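Local coordinates for cytokinesis protein 2 (Saccharomyces cerevisiae, PDB 4WPE) that mediates the cytoskeletal rearrangements required for cytokinesis, forming rings at the septins and the medial actin ring, and is represented here by its F-BAR domain, at residues Asn79-Val84 with Thr256-Ser261; Ser97-Ile102 with Thr239-Thr244; Lys90-Ser95 with Ile246-Lys251; Arg105-Asp110 with Gln231-Gln236. All coordinates share one frame; numbering follows the deposited sequence.

Followed from the N terminus, the chain shows how two long antiparallel helices register against each other. Helix 76-162 lays down its halves of the four contacts in the order 79-84, 90-95, 97-102 and 105-110, and helix 170-259 returns the partners in reverse. Contact 4 therefore closes the innermost loop; it is nested in contact 2, which lies inside contact 3, and contact 1 encloses them all. None cross. Contacts 3 and 2 touch, as do 2 and 4, whereas contact 1 does not touch contact 3, their nearest atoms being about 5 Å apart. All four tie the same helix pair together, and each also reaches the second subunit of the dimer.

Contact 1 (Asn79-Val84 with Thr256-Ser261); sequences NETFNV and TNHLNS
The imidazole of H258 carries this contact, presenting its edge to T81. OG1 of T81 lies near the ring plane, 3.0 Å from H258 CD2, and CB of T81 sits at the same edge, 3.2 Å from H258 NE2. V84 and the backbone of E80 meet the ring obliquely, V84 CG2 at 4.4 Å from H258 CD2. L259 brings its CD2 methyl to the T81 hydroxyl, 3.8 Å from OG1. Torsions set up the meeting: H258 CG is anti to the backbone N (chi1 158°), as is OG1 of T81, which leaves T81 CG2 in the crowded position. The carboxylate of E80 stays 5.5 Å away, OE1 to H258 NE2, near enough that it might favour a protonated imidazole. At the backbone of H258, S261 OG donates to H258 O at 2.7 Å from above the carbonyl plane, and F262 meets the imidazole with its own ring. L234 of the second subunit packs on T81 and L259, and Q231 of that subunit donates through NE2 to L259 O. Here the last turn of helix 170-259 rests against the start of helix 76-162, within the antiparallel helical bundle of a dimeric F-BAR domain.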
# COMPACT_ATOMS: atom_id res chain seq x y z
N ASN A 79 -5.54 6.84 -25.29
CA ASN A 79 -6.44 5.79 -24.82
C ASN A 79 -5.67 4.51 -24.51
O ASN A 79 -5.98 3.82 -23.54
CB ASN A 79 -7.54 5.52 -25.85
CG ASN A 79 -8.61 4.60 -25.32
OD1 ASN A 79 -8.76 3.47 -25.78
ND2 ASN A 79 -9.36 5.07 -24.33
N GLU A 80 -4.66 4.20 -25.31
CA GLU A 80 -3.81 3.05 -25.07
C GLU A 80 -2.91 3.30 -23.86
O GLU A 80 -2.40 2.36 -23.26
CB GLU A 80 -2.97 2.71 -26.31
CG GLU A 80 -3.54 3.25 -27.63
CD GLU A 80 -2.75 2.80 -28.85
OE1 GLU A 80 -1.62 2.31 -28.64
OE2 GLU A 80 -3.25 2.92 -30.01
N THR A 81 -2.74 4.57 -23.48
CA THR A 81 -1.95 4.88 -22.29
C THR A 81 -2.84 4.78 -21.04
O THR A 81 -2.35 4.47 -19.96
CB THR A 81 -1.28 6.28 -22.38
OG1 THR A 81 -0.10 6.31 -21.58
CG2 THR A 81 -2.22 7.38 -21.92
N PHE A 82 -4.14 5.02 -21.21
CA PHE A 82 -5.07 4.89 -20.10
C PHE A 82 -5.20 3.42 -19.71
O PHE A 82 -5.45 3.10 -18.55
CB PHE A 82 -6.45 5.46 -20.46
CG PHE A 82 -6.57 6.95 -20.26
CD1 PHE A 82 -5.45 7.76 -20.20
CD2 PHE A 82 -7.82 7.54 -20.12
CE1 PHE A 82 -5.57 9.12 -20.02
CE2 PHE A 82 -7.94 8.91 -19.94
CZ PHE A 82 -6.81 9.70 -19.89
N ASN A 83 -5.02 2.54 -20.69
CA ASN A 83 -5.14 1.11 -20.45
C ASN A 83 -3.86 0.51 -19.88
O ASN A 83 -3.91 -0.50 -19.18
CB ASN A 83 -5.53 0.39 -21.75
CG ASN A 83 -6.99 0.62 -22.13
OD1 ASN A 83 -7.87 0.67 -21.26
ND2 ASN A 83 -7.25 0.76 -23.42
N VAL A 84 -2.73 1.13 -20.18
CA VAL A 84 -1.46 0.71 -19.57
C VAL A 84 -1.51 1.02 -18.08
O VAL A 84 -1.14 0.18 -17.26
CB VAL A 84 -0.25 1.41 -20.21
CG1 VAL A 84 0.99 1.25 -19.34
CG2 VAL A 84 0.01 0.86 -21.60
N THR A 256 6.30 4.78 -18.11
CA THR A 256 7.23 5.81 -18.55
C THR A 256 7.65 5.61 -20.01
O THR A 256 7.66 6.55 -20.79
CB THR A 256 8.48 5.85 -17.65
OG1 THR A 256 8.12 6.34 -16.35
CG2 THR A 256 9.54 6.76 -18.24
N ASN A 257 7.97 4.36 -20.37
CA ASN A 257 8.48 4.04 -21.70
C ASN A 257 7.53 4.35 -22.85
O ASN A 257 7.97 4.56 -23.98
CB ASN A 257 8.87 2.55 -21.79
CG ASN A 257 10.13 2.23 -21.02
OD1 ASN A 257 11.04 3.05 -20.93
ND2 ASN A 257 10.20 1.02 -20.48
N HIS A 258 6.23 4.35 -22.54
CA HIS A 258 5.18 4.55 -23.53
C HIS A 258 4.60 5.96 -23.52
O HIS A 258 4.01 6.42 -24.50
CB HIS A 258 4.06 3.54 -23.32
CG HIS A 258 2.75 3.97 -23.90
ND1 HIS A 258 2.42 3.75 -25.23
CD2 HIS A 258 1.67 4.57 -23.35
CE1 HIS A 258 1.22 4.22 -25.47
NE2 HIS A 258 0.73 4.72 -24.33
N LEU A 259 4.74 6.63 -22.38
CA LEU A 259 4.42 8.04 -22.29
C LEU A 259 5.39 8.83 -23.14
O LEU A 259 5.07 9.91 -23.64
CB LEU A 259 4.47 8.54 -20.85
CG LEU A 259 3.33 8.26 -19.87
CD1 LEU A 259 3.75 8.60 -18.44
CD2 LEU A 259 2.13 9.08 -20.29
N ASN A 260 6.60 8.30 -23.29
CA ASN A 260 7.63 8.93 -24.10
C ASN A 260 7.67 8.39 -25.52
O ASN A 260 8.52 8.79 -26.32
CB ASN A 260 9.01 8.76 -23.44
CG ASN A 260 9.19 9.62 -22.20
OD1 ASN A 260 8.22 10.10 -21.61
ND2 ASN A 260 10.44 9.82 -21.80
N SER A 261 6.74 7.50 -25.85
CA SER A 261 6.73 6.88 -27.18
C SER A 261 5.94 7.69 -28.20
O SER A 261 6.03 7.45 -29.40
CB SER A 261 6.16 5.46 -27.11
OG SER A 261 4.75 5.48 -26.92

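Contact 2 (Ser97-Ile102 with Thr239-Thr244)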
# COMPACT_ATOMS: atom_id res chain seq x y z
N SER A 97 -1.75 -8.51 -3.15
CA SER A 97 -2.66 -9.55 -2.70
C SER A 97 -1.90 -10.85 -2.46
O SER A 97 -2.13 -11.53 -1.46
CB SER A 97 -3.78 -9.77 -3.71
OG SER A 97 -4.67 -10.77 -3.25
N LYS A 98 -1.01 -11.19 -3.38
CA LYS A 98 -0.19 -12.38 -3.25
C LYS A 98 0.76 -12.23 -2.06
O LYS A 98 1.00 -13.19 -1.32
CB LYS A 98 0.59 -12.65 -4.53
CG LYS A 98 1.67 -13.71 -4.40
CD LYS A 98 2.58 -13.74 -5.62
CE LYS A 98 3.73 -14.70 -5.41
NZ LYS A 98 4.58 -14.83 -6.63
N GLN A 99 1.29 -11.03 -1.88
CA GLN A 99 2.17 -10.73 -0.76
C GLN A 99 1.43 -10.89 0.56
O GLN A 99 1.98 -11.39 1.54
CB GLN A 99 2.73 -9.31 -0.88
CG GLN A 99 3.93 -9.03 0.02
CD GLN A 99 4.15 -7.54 0.23
OE1 GLN A 99 3.50 -6.91 1.07
NE2 GLN A 99 5.07 -6.96 -0.54
N SER A 100 0.17 -10.46 0.58
CA SER A 100 -0.68 -10.56 1.76
C SER A 100 -0.86 -12.01 2.20
O SER A 100 -0.75 -12.33 3.38
CB SER A 100 -2.04 -9.93 1.50
OG SER A 100 -2.92 -10.14 2.59
N GLU A 101 -1.14 -12.88 1.24
CA GLU A 101 -1.38 -14.29 1.54
C GLU A 101 -0.12 -14.98 2.05
O GLU A 101 -0.19 -15.80 2.97
CB GLU A 101 -1.93 -15.01 0.30
CG GLU A 101 -3.16 -14.34 -0.30
CD GLU A 101 -3.64 -15.00 -1.58
OE1 GLU A 101 -2.85 -15.76 -2.19
OE2 GLU A 101 -4.80 -14.75 -1.98
N ILE A 102 1.03 -14.66 1.48
CA ILE A 102 2.30 -15.21 1.96
C ILE A 102 2.53 -14.81 3.41
O ILE A 102 3.00 -15.60 4.23
CB ILE A 102 3.50 -14.74 1.11
CG1 ILE A 102 3.40 -15.28 -0.31
CG2 ILE A 102 4.81 -15.17 1.74
CD1 ILE A 102 4.49 -14.77 -1.23
N THR A 239 12.11 -10.63 1.41
CA THR A 239 12.21 -11.10 0.04
C THR A 239 10.86 -10.98 -0.66
O THR A 239 10.77 -10.51 -1.80
CB THR A 239 12.72 -12.55 -0.03
OG1 THR A 239 14.12 -12.58 0.27
CG2 THR A 239 12.50 -13.14 -1.41
N SER A 240 9.80 -11.39 0.03
CA SER A 240 8.44 -11.30 -0.49
C SER A 240 8.08 -9.85 -0.78
O SER A 240 7.47 -9.54 -1.81
CB SER A 240 7.44 -11.90 0.49
OG SER A 240 7.48 -13.32 0.45
N SER A 241 8.45 -8.96 0.14
CA SER A 241 8.21 -7.54 -0.04
C SER A 241 9.07 -7.01 -1.19
O SER A 241 8.60 -6.22 -2.02
CB SER A 241 8.51 -6.77 1.24
OG SER A 241 7.68 -7.22 2.30
N MSE A 242 10.32 -7.46 -1.24
CA MSE A 242 11.25 -7.06 -2.28
C MSE A 242 10.73 -7.38 -3.68
O MSE A 242 10.89 -6.59 -4.60
CB MSE A 242 12.61 -7.74 -2.08
CG MSE A 242 13.65 -7.37 -3.12
SE MSE A 242 14.12 -5.49 -3.02
CE MSE A 242 15.47 -5.59 -1.62
N GLU A 243 10.11 -8.54 -3.82
CA GLU A 243 9.60 -8.98 -5.11
C GLU A 243 8.53 -8.04 -5.62
O GLU A 243 8.45 -7.77 -6.82
CB GLU A 243 9.06 -10.41 -5.02
CG GLU A 243 10.14 -11.48 -5.08
CD GLU A 243 9.61 -12.87 -4.77
OE1 GLU A 243 8.59 -12.96 -4.06
OE2 GLU A 243 10.22 -13.86 -5.23
N THR A 244 7.73 -7.51 -4.70
CA THR A 244 6.69 -6.55 -5.07
C THR A 244 7.29 -5.24 -5.55
O THR A 244 6.94 -4.74 -6.62
CB THR A 244 5.76 -6.25 -3.89
OG1 THR A 244 5.16 -7.47 -3.44
CG2 THR A 244 4.66 -5.28 -4.32
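Q99 reaches across the helix interface and lays its amide over the backbone of the opposite helix, NE2 coming 3.2 Å from S241 CA. The side chain leaves with CG anti to the backbone N (chi1 -164°) and runs on extended, so that it crosses T244 at about a right angle. At its tip NE2 donates to T244 OG1 over 2.9 Å, but the N-H is bent well off line and the bond is weak. The stronger polar partner lies on the other branch of the amide: OE1 is hydrogen-bonded to R47 of helix 37-71, which anchors the carboxamide from a third helix. An alanine in place of Q99 would remove the amide from between R47 and T244, and would probably loosen the link between three helices at a buried level. The two segments are almost exactly antiparallel, at 177° with axes 9.9 Å apart, as two neighbouring helices of an F-BAR bundle. One turn along, I102 supplies the apolar share of the contact. Its CG2 approaches S240 OG to 3.5 Å, while I102 CD1 comes up beside the same oxygen at 3.7 Å. That hydroxyl is tied to Q236 O of its own helix, and S241 OG is likewise bonded to F237 O, so both serines meet their neighbours with the polar end already engaged. The second subunit also reaches this level: its M252 packs on S241 and its D253 on selenomethionine M242.

Contact 3 (Lys90-Ser95 with Ile246-Lys251)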
# COMPACT_ATOMS: atom_id res chain seq x y z
N LYS A 90 -3.53 -2.96 -11.79
CA LYS A 90 -4.15 -4.22 -11.38
C LYS A 90 -3.07 -5.28 -11.17
O LYS A 90 -3.28 -6.27 -10.47
CB LYS A 90 -5.18 -4.70 -12.40
CG LYS A 90 -4.68 -4.80 -13.83
CD LYS A 90 -5.69 -5.50 -14.72
CE LYS A 90 -7.03 -4.79 -14.71
NZ LYS A 90 -8.05 -5.52 -15.52
N ALA A 91 -1.90 -5.07 -11.77
CA ALA A 91 -0.75 -5.94 -11.54
C ALA A 91 -0.20 -5.73 -10.13
O ALA A 91 0.17 -6.70 -9.45
CB ALA A 91 0.34 -5.68 -12.58
N ARG A 92 -0.13 -4.48 -9.70
CA ARG A 92 0.28 -4.16 -8.33
C ARG A 92 -0.71 -4.75 -7.33
O ARG A 92 -0.31 -5.34 -6.33
CB ARG A 92 0.38 -2.65 -8.12
CG ARG A 92 1.46 -1.97 -8.94
CD ARG A 92 1.85 -0.62 -8.34
NE ARG A 92 0.71 0.28 -8.18
CZ ARG A 92 0.16 0.58 -7.01
NH1 ARG A 92 0.62 0.05 -5.89
NH2 ARG A 92 -0.87 1.42 -6.96
N ALA A 93 -2.00 -4.59 -7.62
CA ALA A 93 -3.05 -5.13 -6.78
C ALA A 93 -2.87 -6.63 -6.56
O ALA A 93 -2.88 -7.10 -5.42
CB ALA A 93 -4.42 -4.84 -7.40
N GLN A 94 -2.68 -7.37 -7.65
CA GLN A 94 -2.44 -8.80 -7.56
C GLN A 94 -1.15 -9.11 -6.79
O GLN A 94 -1.06 -10.11 -6.08
CB GLN A 94 -2.38 -9.42 -8.96
N SER A 95 -0.17 -8.23 -6.94
CA SER A 95 1.13 -8.44 -6.31
C SER A 95 1.06 -8.23 -4.80
O SER A 95 1.67 -8.97 -4.03
CB SER A 95 2.18 -7.51 -6.92
OG SER A 95 3.44 -7.70 -6.31
N ILE A 246 10.22 -4.56 -6.67
CA ILE A 246 10.97 -4.72 -7.91
C ILE A 246 9.99 -4.83 -9.08
O ILE A 246 10.25 -4.32 -10.17
CB ILE A 246 11.90 -5.95 -7.85
CG1 ILE A 246 13.24 -5.55 -7.23
CG2 ILE A 246 12.15 -6.51 -9.23
CD1 ILE A 246 14.04 -6.71 -6.70
N LEU A 247 8.86 -5.49 -8.85
CA LEU A 247 7.81 -5.58 -9.86
C LEU A 247 7.19 -4.22 -10.13
O LEU A 247 7.01 -3.84 -11.29
CB LEU A 247 6.73 -6.58 -9.42
CG LEU A 247 5.43 -6.57 -10.23
CD1 LEU A 247 4.97 -7.99 -10.51
CD2 LEU A 247 4.33 -5.80 -9.49
N GLU A 248 6.85 -3.50 -9.07
CA GLU A 248 6.20 -2.20 -9.19
C GLU A 248 7.07 -1.21 -9.95
O GLU A 248 6.57 -0.33 -10.65
CB GLU A 248 5.84 -1.65 -7.81
CG GLU A 248 4.78 -2.46 -7.08
CD GLU A 248 4.41 -1.88 -5.72
OE1 GLU A 248 5.21 -2.04 -4.77
OE2 GLU A 248 3.32 -1.28 -5.61
N GLN A 249 8.39 -1.37 -9.82
CA GLN A 249 9.32 -0.52 -10.55
C GLN A 249 9.26 -0.83 -12.05
O GLN A 249 9.25 0.08 -12.87
CB GLN A 249 10.74 -0.70 -10.01
CG GLN A 249 11.81 -0.04 -10.86
CD GLN A 249 13.19 -0.11 -10.23
OE1 GLN A 249 13.47 -0.99 -9.42
NE2 GLN A 249 14.05 0.84 -10.58
N THR A 250 9.20 -2.11 -12.38
CA THR A 250 9.17 -2.55 -13.78
C THR A 250 7.90 -2.06 -14.48
O THR A 250 7.92 -1.74 -15.67
CB THR A 250 9.25 -4.08 -13.88
OG1 THR A 250 10.38 -4.55 -13.13
CG2 THR A 250 9.40 -4.52 -15.33
N LYS A 251 6.81 -2.00 -13.73
CA LYS A 251 5.53 -1.58 -14.30
C LYS A 251 5.49 -0.07 -14.54
O LYS A 251 4.89 0.39 -15.50
CB LYS A 251 4.38 -2.00 -13.38
CG LYS A 251 4.23 -3.51 -13.26
CD LYS A 251 4.31 -4.17 -14.62
CE LYS A 251 3.92 -5.63 -14.55
NZ LYS A 251 4.12 -6.30 -15.87
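Two antiparallel helices of the F-BAR bundle, 175° apart in direction, are joined here by a salt bridge in a well-furnished polar network. R92 NH1 donates to E248 OE2 at 3.0 Å with an angle of 158°, the carboxylate oxygen lying at the guanidinium edge and being met nearly along its C-O axis. The two flat groups are only 23° from coplanar. R92 bends at chi3, which swings the guanidinium to the carboxylate; its CD, placed by the torsions before that bend, already lies 3.2 Å from E248 OE2. Neither partner relies on this bond alone. R92 NH1 is also hydrogen-bonded to Y54 OH, NH2 makes a salt bridge with E89 OE1, and E248 OE2 is hydrogen-bonded to H96 NE2. The two acids probably offset the nearby like charge of R47 of the second subunit, whose Y245 packs on both R92 and E248. A leucine in place of R92 would lose the guanidinium bonds to E248, E89 and Y54, and would probably leave the buried E248 carboxylate without its arginine charge partner, though still bonded to H96. Beside the polar pair the touching atoms are mostly carbon: L247 CD2 lies 3.8 Å from S95 CB, and the aliphatic part of K251 runs past A91, with CE 4.1 Å from A91 CB. On the far side of helix 170-259, I246 O accepts twice, from T250 N and, at 3.0 Å, from T250 OG1, which lies in the carbonyl plane.

Contact 4 (Arg105-Asp110 with Gln231-Gln236)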
# COMPACT_ATOMS: atom_id res chain seq x y z
N ARG A 105 -0.01 -16.82 6.10
CA ARG A 105 0.05 -18.26 6.29
C ARG A 105 1.47 -18.83 6.37
O ARG A 105 1.75 -19.69 7.20
CB ARG A 105 -0.72 -18.97 5.18
CG ARG A 105 -1.71 -18.07 4.47
CD ARG A 105 -2.86 -18.86 3.87
NE ARG A 105 -3.80 -17.99 3.18
CZ ARG A 105 -3.98 -17.98 1.86
NH1 ARG A 105 -3.29 -18.81 1.09
NH2 ARG A 105 -4.86 -17.15 1.31
N GLN A 106 2.37 -18.36 5.51
CA GLN A 106 3.71 -18.92 5.51
C GLN A 106 4.62 -18.34 6.59
O GLN A 106 5.51 -19.03 7.09
CB GLN A 106 4.37 -18.74 4.15
CG GLN A 106 3.53 -19.23 2.99
CD GLN A 106 4.19 -18.95 1.66
OE1 GLN A 106 5.41 -18.75 1.59
NE2 GLN A 106 3.40 -18.91 0.60
N ILE A 107 4.41 -17.09 6.96
CA ILE A 107 5.30 -16.49 7.95
C ILE A 107 4.58 -16.12 9.26
O ILE A 107 5.16 -16.27 10.32
CB ILE A 107 6.03 -15.25 7.38
CG1 ILE A 107 5.06 -14.19 6.90
CG2 ILE A 107 6.92 -15.64 6.21
CD1 ILE A 107 4.82 -13.10 7.89
N TYR A 108 3.33 -15.67 9.19
CA TYR A 108 2.60 -15.38 10.43
C TYR A 108 2.18 -16.65 11.14
O TYR A 108 2.45 -16.83 12.33
CB TYR A 108 1.36 -14.52 10.16
CG TYR A 108 0.32 -14.61 11.26
CD1 TYR A 108 0.51 -13.96 12.48
CD2 TYR A 108 -0.84 -15.35 11.10
CE1 TYR A 108 -0.43 -14.04 13.49
CE2 TYR A 108 -1.79 -15.44 12.10
CZ TYR A 108 -1.58 -14.79 13.29
OH TYR A 108 -2.52 -14.88 14.29
N THR A 109 1.51 -17.53 10.41
CA THR A 109 1.01 -18.78 10.96
C THR A 109 2.14 -19.67 11.45
O THR A 109 2.08 -20.22 12.55
CB THR A 109 0.16 -19.54 9.92
OG1 THR A 109 -1.09 -18.87 9.73
CG2 THR A 109 -0.11 -20.97 10.37
N ASP A 110 3.20 -19.79 10.65
CA ASP A 110 4.32 -20.65 11.00
C ASP A 110 5.15 -20.08 12.15
O ASP A 110 5.82 -20.83 12.86
CB ASP A 110 5.21 -20.88 9.77
CG ASP A 110 4.59 -21.86 8.78
OD1 ASP A 110 4.80 -21.68 7.56
OD2 ASP A 110 3.90 -22.80 9.22
N GLN A 231 15.27 -15.21 12.25
CA GLN A 231 16.21 -14.66 11.28
C GLN A 231 15.81 -15.03 9.85
O GLN A 231 15.83 -14.18 8.97
CB GLN A 231 17.63 -15.15 11.59
CG GLN A 231 18.73 -14.38 10.89
CD GLN A 231 20.11 -14.76 11.40
OE1 GLN A 231 20.24 -15.52 12.36
NE2 GLN A 231 21.15 -14.24 10.76
N SER A 232 15.43 -16.29 9.64
CA SER A 232 15.03 -16.75 8.31
C SER A 232 13.66 -16.21 7.92
O SER A 232 13.42 -15.89 6.76
CB SER A 232 15.02 -18.28 8.24
OG SER A 232 13.90 -18.81 8.92
N LYS A 233 12.77 -16.11 8.90
CA LYS A 233 11.42 -15.62 8.65
C LYS A 233 11.42 -14.14 8.27
O LYS A 233 10.53 -13.67 7.57
CB LYS A 233 10.53 -15.84 9.88
CG LYS A 233 9.99 -17.25 9.99
CD LYS A 233 9.62 -17.80 8.63
CE LYS A 233 9.14 -19.23 8.73
NZ LYS A 233 8.86 -19.82 7.39
N LEU A 234 12.43 -13.41 8.72
CA LEU A 234 12.52 -11.98 8.42
C LEU A 234 13.09 -11.73 7.03
O LEU A 234 12.85 -10.67 6.44
CB LEU A 234 13.35 -11.26 9.48
CG LEU A 234 12.58 -10.95 10.77
CD1 LEU A 234 13.48 -10.28 11.80
CD2 LEU A 234 11.36 -10.10 10.47
N GLN A 235 13.86 -12.67 6.49
CA GLN A 235 14.32 -12.53 5.11
C GLN A 235 13.16 -12.89 4.19
O GLN A 235 12.87 -12.17 3.25
CB GLN A 235 15.55 -13.40 4.83
CG GLN A 235 16.70 -12.70 4.06
CD GLN A 235 16.37 -12.27 2.62
OE1 GLN A 235 15.23 -12.25 2.20
NE2 GLN A 235 17.41 -11.92 1.86
N GLN A 236 12.49 -14.00 4.50
CA GLN A 236 11.30 -14.40 3.75
C GLN A 236 10.31 -13.24 3.68
O GLN A 236 9.62 -13.06 2.67
CB GLN A 236 10.64 -15.61 4.40
CG GLN A 236 11.42 -16.89 4.21
CD GLN A 236 10.87 -18.02 5.05
OE1 GLN A 236 9.66 -18.16 5.20
NE2 GLN A 236 11.76 -18.83 5.61
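I107 and the aliphatic stem of K233 form the closer-packed part of this contact, the ammonium end of K233 and its polar neighbours the loose one. CG2 of I107 touches Q236, 3.9 Å from OE1 and 4.1 Å from CB, the two side chains sliding past each other in opposite directions. K233 adds its stem, CD standing 4.2 Å from I107 CG2. The isoleucine holds CG1 in the crowded position between backbone N and carbonyl carbon; its end turns away from helix 170-259, and F44 of helix 37-71 touches both I107 and L234. The segments cross at 148°, markedly less antiparallel than a straight pair, and helix 76-162 has a wider pi-type turn at 105-109. Toward the more exposed flank the grip slackens. K233 bends at chi2 (-38°) and carries its amine toward the backbone of helix 76-162, where NZ makes only a weak bond to Q106 O, at 3.5 Å. D110 lies beside it without a salt bridge, OD1 4.5 Å from K233 NZ. The firmer bond stays within one helix: NZ donates to Q236 OE1 at 2.9 Å, in the carbonyl plane and on a lone pair. Elsewhere on this segment Q235 packs on T256 of the second subunit. In an F-BAR bundle this pairing thus combines a carbon-rich patch round I107 and the lysine stem with a weakly bonded polar margin, the lysine probably being oriented mainly by Q236.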